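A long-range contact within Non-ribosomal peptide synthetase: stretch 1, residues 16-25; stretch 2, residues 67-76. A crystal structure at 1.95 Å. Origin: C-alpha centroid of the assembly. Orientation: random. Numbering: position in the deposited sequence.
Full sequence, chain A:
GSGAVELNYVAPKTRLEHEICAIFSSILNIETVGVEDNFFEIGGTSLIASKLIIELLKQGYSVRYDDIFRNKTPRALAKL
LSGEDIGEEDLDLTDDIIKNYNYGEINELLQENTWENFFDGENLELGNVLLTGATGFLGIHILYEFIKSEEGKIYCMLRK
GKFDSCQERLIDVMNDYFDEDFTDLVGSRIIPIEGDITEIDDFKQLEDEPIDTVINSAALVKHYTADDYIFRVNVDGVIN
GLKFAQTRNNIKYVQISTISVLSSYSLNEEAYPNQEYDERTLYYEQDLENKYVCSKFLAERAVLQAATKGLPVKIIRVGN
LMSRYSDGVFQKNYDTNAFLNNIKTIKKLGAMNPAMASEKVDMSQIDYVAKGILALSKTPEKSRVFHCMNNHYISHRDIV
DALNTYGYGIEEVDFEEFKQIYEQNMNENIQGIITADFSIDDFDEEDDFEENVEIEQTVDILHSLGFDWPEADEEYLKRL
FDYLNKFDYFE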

# COMPACT_ATOMS: atom_id res chain seq x y z
N LEU A 16 -16.12 30.32 -14.37
CA LEU A 16 -15.66 28.99 -13.99
C LEU A 16 -15.28 28.95 -12.51
O LEU A 16 -15.63 28.00 -11.79
CB LEU A 16 -14.47 28.58 -14.87
CG LEU A 16 -13.73 27.28 -14.57
CD1 LEU A 16 -14.66 26.08 -14.59
CD2 LEU A 16 -12.59 27.10 -15.56
N GLU A 17 -14.57 29.98 -12.04
CA GLU A 17 -14.23 30.04 -10.62
C GLU A 17 -15.49 30.12 -9.76
O GLU A 17 -15.56 29.49 -8.70
CB GLU A 17 -13.33 31.23 -10.34
CG GLU A 17 -11.90 31.03 -10.76
CD GLU A 17 -11.10 32.30 -10.65
OE1 GLU A 17 -11.73 33.37 -10.50
OE2 GLU A 17 -9.85 32.24 -10.70
N HIS A 18 -16.48 30.90 -10.20
CA HIS A 18 -17.74 30.97 -9.47
C HIS A 18 -18.38 29.60 -9.36
O HIS A 18 -18.88 29.24 -8.29
CB HIS A 18 -18.69 31.94 -10.17
CG HIS A 18 -18.50 33.37 -9.77
ND1 HIS A 18 -17.80 34.27 -10.55
CD2 HIS A 18 -18.89 34.04 -8.66
CE1 HIS A 18 -17.78 35.44 -9.94
NE2 HIS A 18 -18.43 35.33 -8.79
N GLU A 19 -18.39 28.83 -10.46
CA GLU A 19 -18.99 27.50 -10.43
C GLU A 19 -18.26 26.57 -9.46
O GLU A 19 -18.90 25.81 -8.71
CB GLU A 19 -18.99 26.87 -11.83
CG GLU A 19 -19.88 27.58 -12.85
CD GLU A 19 -19.74 27.02 -14.26
OE1 GLU A 19 -18.98 26.04 -14.45
OE2 GLU A 19 -20.39 27.56 -15.19
N ILE A 20 -16.93 26.61 -9.46
CA ILE A 20 -16.21 25.68 -8.60
C ILE A 20 -16.34 26.09 -7.13
O ILE A 20 -16.47 25.23 -6.24
CB ILE A 20 -14.74 25.54 -9.05
CG1 ILE A 20 -14.69 24.90 -10.44
CG2 ILE A 20 -13.95 24.70 -8.07
CD1 ILE A 20 -13.38 25.15 -11.19
N CYS A 21 -16.34 27.39 -6.85
CA CYS A 21 -16.63 27.84 -5.50
C CYS A 21 -18.01 27.39 -5.05
O CYS A 21 -18.18 26.95 -3.90
CB CYS A 21 -16.55 29.37 -5.41
SG CYS A 21 -14.90 30.00 -5.42
N ALA A 22 -19.01 27.50 -5.93
CA ALA A 22 -20.36 27.12 -5.52
C ALA A 22 -20.44 25.63 -5.26
O ALA A 22 -21.16 25.19 -4.35
CB ALA A 22 -21.38 27.53 -6.58
N ILE A 23 -19.72 24.83 -6.05
CA ILE A 23 -19.70 23.39 -5.82
C ILE A 23 -19.06 23.06 -4.48
O ILE A 23 -19.61 22.28 -3.69
CB ILE A 23 -19.00 22.67 -6.99
CG1 ILE A 23 -19.82 22.83 -8.28
CG2 ILE A 23 -18.85 21.22 -6.65
CD1 ILE A 23 -19.13 22.33 -9.51
N PHE A 24 -17.87 23.62 -4.21
CA PHE A 24 -17.27 23.49 -2.89
C PHE A 24 -18.30 23.76 -1.80
O PHE A 24 -18.52 22.94 -0.91
CB PHE A 24 -16.10 24.45 -2.71
CG PHE A 24 -14.77 23.95 -3.21
CD1 PHE A 24 -14.67 23.20 -4.37
CD2 PHE A 24 -13.60 24.29 -2.54
CE1 PHE A 24 -13.43 22.77 -4.85
CE2 PHE A 24 -12.36 23.87 -3.00
CZ PHE A 24 -12.28 23.11 -4.16
N SER A 25 -18.97 24.91 -1.89
CA SER A 25 -19.85 25.32 -0.80
C SER A 25 -21.06 24.39 -0.67
O SER A 25 -21.52 24.13 0.44
CB SER A 25 -20.30 26.76 -1.00
OG SER A 25 -21.57 26.82 -1.64
N ASP A 67 -6.41 15.39 -9.09
CA ASP A 67 -6.47 16.81 -9.40
C ASP A 67 -6.81 17.64 -8.16
O ASP A 67 -6.25 18.72 -7.98
CB ASP A 67 -7.51 17.06 -10.50
CG ASP A 67 -7.00 16.68 -11.87
OD1 ASP A 67 -5.77 16.70 -12.05
OD2 ASP A 67 -7.83 16.37 -12.76
N ILE A 68 -7.71 17.14 -7.30
CA ILE A 68 -8.10 17.97 -6.17
C ILE A 68 -7.04 17.94 -5.07
O ILE A 68 -6.92 18.91 -4.30
CB ILE A 68 -9.51 17.57 -5.68
CG1 ILE A 68 -9.85 18.20 -4.32
CG2 ILE A 68 -9.68 16.08 -5.65
CD1 ILE A 68 -9.98 19.72 -4.36
N PHE A 69 -6.23 16.87 -5.01
CA PHE A 69 -5.09 16.86 -4.09
C PHE A 69 -3.96 17.76 -4.58
O PHE A 69 -3.25 18.35 -3.75
CB PHE A 69 -4.59 15.42 -3.90
CG PHE A 69 -5.53 14.58 -3.09
CD1 PHE A 69 -5.43 14.55 -1.71
CD2 PHE A 69 -6.53 13.86 -3.71
CE1 PHE A 69 -6.30 13.79 -0.95
CE2 PHE A 69 -7.41 13.10 -2.96
CZ PHE A 69 -7.29 13.07 -1.58
N ARG A 70 -3.76 17.87 -5.90
CA ARG A 70 -2.69 18.73 -6.39
C ARG A 70 -3.10 20.20 -6.48
O ARG A 70 -2.25 21.08 -6.37
CB ARG A 70 -2.20 18.24 -7.77
N ASN A 71 -4.39 20.48 -6.68
CA ASN A 71 -4.90 21.84 -6.82
C ASN A 71 -6.05 22.00 -5.83
O ASN A 71 -7.19 21.66 -6.14
CB ASN A 71 -5.36 22.13 -8.25
CG ASN A 71 -4.45 21.52 -9.30
OD1 ASN A 71 -4.78 20.50 -9.91
ND2 ASN A 71 -3.30 22.13 -9.50
N LYS A 72 -5.77 22.54 -4.65
CA LYS A 72 -6.70 22.42 -3.53
C LYS A 72 -7.74 23.53 -3.47
O LYS A 72 -8.70 23.40 -2.71
CB LYS A 72 -5.91 22.37 -2.21
CG LYS A 72 -4.87 21.25 -2.16
CD LYS A 72 -3.87 21.45 -1.03
CE LYS A 72 -2.77 20.38 -1.10
NZ LYS A 72 -1.86 20.44 0.08
N THR A 73 -7.57 24.61 -4.23
CA THR A 73 -8.49 25.75 -4.20
C THR A 73 -9.25 25.89 -5.52
O THR A 73 -8.79 25.41 -6.56
CB THR A 73 -7.72 27.05 -3.92
OG1 THR A 73 -6.80 27.30 -5.00
CG2 THR A 73 -6.97 26.98 -2.59
N PRO A 74 -10.42 26.54 -5.51
CA PRO A 74 -11.14 26.76 -6.78
C PRO A 74 -10.32 27.56 -7.78
O PRO A 74 -10.45 27.33 -8.99
CB PRO A 74 -12.40 27.51 -6.34
CG PRO A 74 -12.55 27.25 -4.88
CD PRO A 74 -11.15 27.12 -4.37
N ARG A 75 -9.50 28.50 -7.31
CA ARG A 75 -8.62 29.26 -8.19
C ARG A 75 -7.68 28.32 -8.96
O ARG A 75 -7.64 28.33 -10.20
CB ARG A 75 -7.86 30.29 -7.34
CG ARG A 75 -6.71 31.10 -7.95
CD ARG A 75 -7.08 32.13 -9.03
NE ARG A 75 -8.21 33.03 -8.75
CZ ARG A 75 -8.15 34.18 -8.08
NH1 ARG A 75 -7.01 34.60 -7.55
NH2 ARG A 75 -9.25 34.91 -7.93
N ALA A 76 -6.96 27.47 -8.23
CA ALA A 76 -6.07 26.50 -8.87
C ALA A 76 -6.84 25.51 -9.74
O ALA A 76 -6.42 25.19 -10.86
CB ALA A 76 -5.26 25.77 -7.80
O HOH W 1 -7.96 30.86 -12.23

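A single proline, P74, occupies the centre of this contact: the helix of residues 16-25 covers 112 Å² of it, out of 367 Å² buried between the stretches with both sides summed. The nearest CA pair is I20 CA and P74 CA, 5.5 Å apart, close enough for the ring to touch three side chains. P74 CG sits 4.0 Å from the centroid of the F24 ring and 18° off its normal, a CH-pi contact over the face. P74 CB approaches I20 CG2 at 3.6 Å and C21 SG at the same 3.6 Å. I20, C21 and F24 lie on one side of the helix, F24 four residues after I20 and joined to it by the backbone hydrogen bond from F24 N to I20 O at 2.9 Å, and the compact proline fits against all three.

The position also suits proline because P74 opens a helix, where its lack of a backbone N-H costs no helical hydrogen bond. T73, at the N-cap, supplies the capping acceptor: A76 N donates to T73 OG1 at 3.2 Å, with an angle of 168°.

F24, with chi1 at -86°, extends the apolar patch. Its CZ lies 4.1 Å from I68 CD1, a contact reached because the end of I68 comes nearer although its CA-to-CB bond points sideways. At the ring edge, F24 CE2 is 3.7 Å from K72 O, so the ring meets backbone there as well as side chains.

The polar contribution comes from E17 and R75. R75 starts away from the first helix, but chi2 and chi3, both p, fold the chain back. Its NE donates to E17 OE2 at 2.7 Å with an angle of 138°, a salt bridge made at the guanidinium edge. Water 1 reinforces it, donating to E17 OE2 at 2.8 Å and to R75 O at 3.3 Å. E17, a buried residue, thus has its charge matched beside the apolar cluster.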